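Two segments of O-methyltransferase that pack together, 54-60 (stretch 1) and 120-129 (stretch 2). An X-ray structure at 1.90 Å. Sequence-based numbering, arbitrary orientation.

Stretch 1, residues 54-60: APARILE
Stretch 2 (120-129) KLELYPLFDV

Stretch 1 leaves a helix at Ala54, whose positive phi (55/51) breaks the helical path, and passes through Pro55 (-74/149) and Ala56 (-94/-27) into an extended strand, Arg57 to Glu60, with phi from -139 to -113° and psi from 123 to 134°. Stretch 2 begins as the last part of a helix. Tyr124 to Phe127 then run extended (psi 148 to 158°), Asp128 (-83/-26) turns a corner, and Val129 (-143/137) is extended again, in a strand distinct from the one before the corner. The two strands lie parallel, with 4.7 Å between Ile58 CA and Val129 CA, and together the stretches bury 573 Å².

Backbone bonds fix the register. Leu59 N donates almost straight to Val129 O (2.9 Å, 174°). Arg57 O accepts from Asp128 N at 2.9 Å and, weakly, from Val129 N at 3.3 Å, so one carbonyl reaches two successive amides at the corner. Between these anchors, Ile58 CA sits 3.5 Å from Val129 O in a CA-H...O contact.

At the corner Asp128 (chi1 -59°, m) points its CA-CB bond toward stretch 1. Its OD2 accepts from Ala56 N at 2.8 Å and from Arg57 N at 3.0 Å. A short carboxylate suits this place because it can gather two consecutive amides at the start of the strand; OD1 is satisfied elsewhere in the structure. Beside it, Pro55 presents a compact ring, C-gamma endo, whose CB touches both Asp128 CB and Val129 CG2 at 3.6 Å, filling the hollow between them. Val129 (chi1 171°, t) shares a face of the sheet with Ile58 (m, t), and Ile58 CG1 lies 4.0 Å from Val129 CB. The beta-branched pair gives that face a broad apolar surface.

A close interlock surrounds Phe127 (chi1 -68°, m; chi2 -84°). Its CA-CB bond points sideways, but the ring comes nearer and slots between two neighbours. Over one face, Leu59 CB stands 3.5 Å from the ring centroid and only 10° off the normal, a close CH-pi contact. Over the opposite face lies the Arg57 guanidinium, with CZ 4.5 Å from the centroid and 30° off the normal, an off-centre cation-pi interaction. A flat aromatic ring is well suited to such a slot: one face meets aliphatic carbon, the other a delocalized cation. Leu59 (t, p) continues beyond the ring, its CD1 meeting Leu121 CD2 at 3.8 Å and joining the helix to the apolar packing.

Arg57 (m, t, p; chi4 67°) is the large protrusion of stretch 1, with 142 Å² covered. Its bent side chain brings two donor groups, NE and NH2, to the extended segment: NE bonds to Leu126 O at 3.2 Å, while NH2 bonds to Pro125 O at 3.1 Å. Pro125, C-gamma exo, covers one face of the guanidinium, its CD 3.3 Å from Arg57 NH2. That same NH2 approaches the edge of the Tyr124 ring, 3.7 Å from Tyr124 CB. A long chain ending in a planar, donor-rich guanidinium lets arginine meet carbonyls and rings together.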

# COMPACT_ATOMS: atom_id res chain seq x y z
N ALA B 54 4.98 3.69 6.38
CA ALA B 54 5.83 4.27 7.46
C ALA B 54 6.99 3.36 7.91
O ALA B 54 7.17 3.11 9.12
CB ALA B 54 4.98 4.73 8.67
N PRO B 55 7.79 2.85 6.96
CA PRO B 55 8.87 1.93 7.35
C PRO B 55 10.01 2.70 8.02
O PRO B 55 10.21 3.87 7.70
CB PRO B 55 9.31 1.33 6.03
CG PRO B 55 9.01 2.40 4.99
CD PRO B 55 7.75 3.08 5.50
N ALA B 56 10.71 2.07 8.96
CA ALA B 56 11.88 2.67 9.59
C ALA B 56 13.21 2.28 8.91
O ALA B 56 14.19 3.02 9.01
CB ALA B 56 11.94 2.31 11.09
N ARG B 57 13.25 1.11 8.28
CA ARG B 57 14.51 0.55 7.76
C ARG B 57 14.23 -0.05 6.39
O ARG B 57 13.36 -0.92 6.25
CB ARG B 57 15.04 -0.54 8.70
CG ARG B 57 15.50 -0.04 10.10
CD ARG B 57 15.99 -1.20 10.97
NE ARG B 57 16.98 -2.04 10.29
CZ ARG B 57 18.21 -1.66 9.94
NH1 ARG B 57 18.66 -0.42 10.19
NH2 ARG B 57 19.01 -2.52 9.33
N ILE B 58 14.96 0.42 5.38
CA ILE B 58 14.75 -0.01 3.98
C ILE B 58 16.08 -0.55 3.45
O ILE B 58 17.15 0.07 3.66
CB ILE B 58 14.29 1.16 3.10
CG1 ILE B 58 12.97 1.73 3.65
CG2 ILE B 58 14.18 0.74 1.59
CD1 ILE B 58 12.62 3.16 3.13
N LEU B 59 16.02 -1.70 2.79
CA LEU B 59 17.18 -2.25 2.08
C LEU B 59 16.90 -2.24 0.57
O LEU B 59 15.85 -2.70 0.11
CB LEU B 59 17.47 -3.68 2.55
CG LEU B 59 18.54 -4.42 1.75
CD1 LEU B 59 19.92 -3.73 1.85
CD2 LEU B 59 18.62 -5.86 2.20
N GLU B 60 17.84 -1.70 -0.20
CA GLU B 60 17.70 -1.64 -1.64
C GLU B 60 18.85 -2.35 -2.31
O GLU B 60 20.00 -2.15 -1.94
CB GLU B 60 17.68 -0.17 -2.10
CG GLU B 60 17.97 0.04 -3.58
CD GLU B 60 17.94 1.51 -3.94
OE1 GLU B 60 18.88 2.24 -3.57
OE2 GLU B 60 16.91 1.93 -4.53
N LYS B 120 27.11 -10.47 5.59
CA LYS B 120 27.29 -9.12 6.14
C LYS B 120 25.93 -8.54 6.52
O LYS B 120 25.74 -7.96 7.59
CB LYS B 120 27.93 -8.23 5.07
CG LYS B 120 28.32 -6.84 5.54
CD LYS B 120 28.73 -5.98 4.35
CE LYS B 120 29.14 -4.58 4.77
NZ LYS B 120 30.59 -4.53 5.13
N LEU B 121 24.97 -8.69 5.63
CA LEU B 121 23.66 -8.10 5.84
C LEU B 121 22.82 -8.80 6.89
O LEU B 121 21.99 -8.16 7.54
CB LEU B 121 22.96 -7.90 4.50
CG LEU B 121 23.52 -6.54 4.06
CD1 LEU B 121 24.30 -6.56 2.75
CD2 LEU B 121 22.44 -5.47 4.12
N GLU B 122 23.05 -10.09 7.08
CA GLU B 122 22.40 -10.84 8.15
C GLU B 122 22.66 -10.19 9.50
O GLU B 122 21.83 -10.30 10.41
CB GLU B 122 22.89 -12.29 8.17
CG GLU B 122 22.07 -13.22 7.29
CD GLU B 122 22.91 -14.33 6.67
OE1 GLU B 122 23.77 -14.90 7.38
OE2 GLU B 122 22.70 -14.64 5.48
N LEU B 123 23.80 -9.52 9.63
CA LEU B 123 24.20 -8.87 10.89
C LEU B 123 23.29 -7.70 11.25
O LEU B 123 23.11 -7.39 12.43
CB LEU B 123 25.67 -8.41 10.84
CG LEU B 123 26.86 -9.37 10.64
CD1 LEU B 123 28.21 -8.65 10.84
CD2 LEU B 123 26.80 -10.60 11.54
N TYR B 124 22.70 -7.05 10.24
CA TYR B 124 21.86 -5.88 10.44
C TYR B 124 20.50 -6.27 11.03
O TYR B 124 20.04 -7.40 10.84
CB TYR B 124 21.61 -5.15 9.11
CG TYR B 124 22.79 -4.36 8.54
CD1 TYR B 124 23.99 -4.99 8.23
CD2 TYR B 124 22.67 -2.99 8.27
CE1 TYR B 124 25.07 -4.28 7.70
CE2 TYR B 124 23.74 -2.27 7.73
CZ TYR B 124 24.93 -2.91 7.45
OH TYR B 124 25.99 -2.21 6.93
N PRO B 125 19.83 -5.33 11.70
CA PRO B 125 18.48 -5.61 12.17
C PRO B 125 17.57 -5.83 10.97
O PRO B 125 17.89 -5.38 9.86
CB PRO B 125 18.07 -4.33 12.91
CG PRO B 125 19.33 -3.56 13.13
CD PRO B 125 20.27 -3.96 12.05
N LEU B 126 16.45 -6.52 11.17
CA LEU B 126 15.51 -6.80 10.08
C LEU B 126 15.02 -5.50 9.44
O LEU B 126 14.91 -4.47 10.10
CB LEU B 126 14.33 -7.64 10.58
CG LEU B 126 14.56 -9.08 11.06
CD1 LEU B 126 13.28 -9.66 11.62
CD2 LEU B 126 15.12 -9.98 9.94
N PHE B 127 14.75 -5.57 8.14
CA PHE B 127 14.26 -4.45 7.37
C PHE B 127 12.73 -4.50 7.27
O PHE B 127 12.14 -5.57 7.31
CB PHE B 127 14.92 -4.50 5.98
CG PHE B 127 16.39 -4.21 6.01
CD1 PHE B 127 16.85 -2.90 6.01
CD2 PHE B 127 17.33 -5.26 6.10
CE1 PHE B 127 18.25 -2.61 6.06
CE2 PHE B 127 18.72 -4.99 6.14
CZ PHE B 127 19.18 -3.66 6.13
N ASP B 128 12.10 -3.33 7.17
CA ASP B 128 10.67 -3.22 6.94
C ASP B 128 10.35 -3.33 5.47
O ASP B 128 9.24 -3.67 5.12
CB ASP B 128 10.16 -1.86 7.44
CG ASP B 128 10.43 -1.66 8.92
OD1 ASP B 128 9.98 -2.53 9.67
OD2 ASP B 128 11.13 -0.69 9.30
N VAL B 129 11.32 -2.98 4.62
CA VAL B 129 11.11 -2.95 3.17
C VAL B 129 12.39 -3.45 2.49
O VAL B 129 13.48 -3.03 2.87
CB VAL B 129 10.80 -1.49 2.64
CG1 VAL B 129 10.79 -1.44 1.08
CG2 VAL B 129 9.49 -0.92 3.21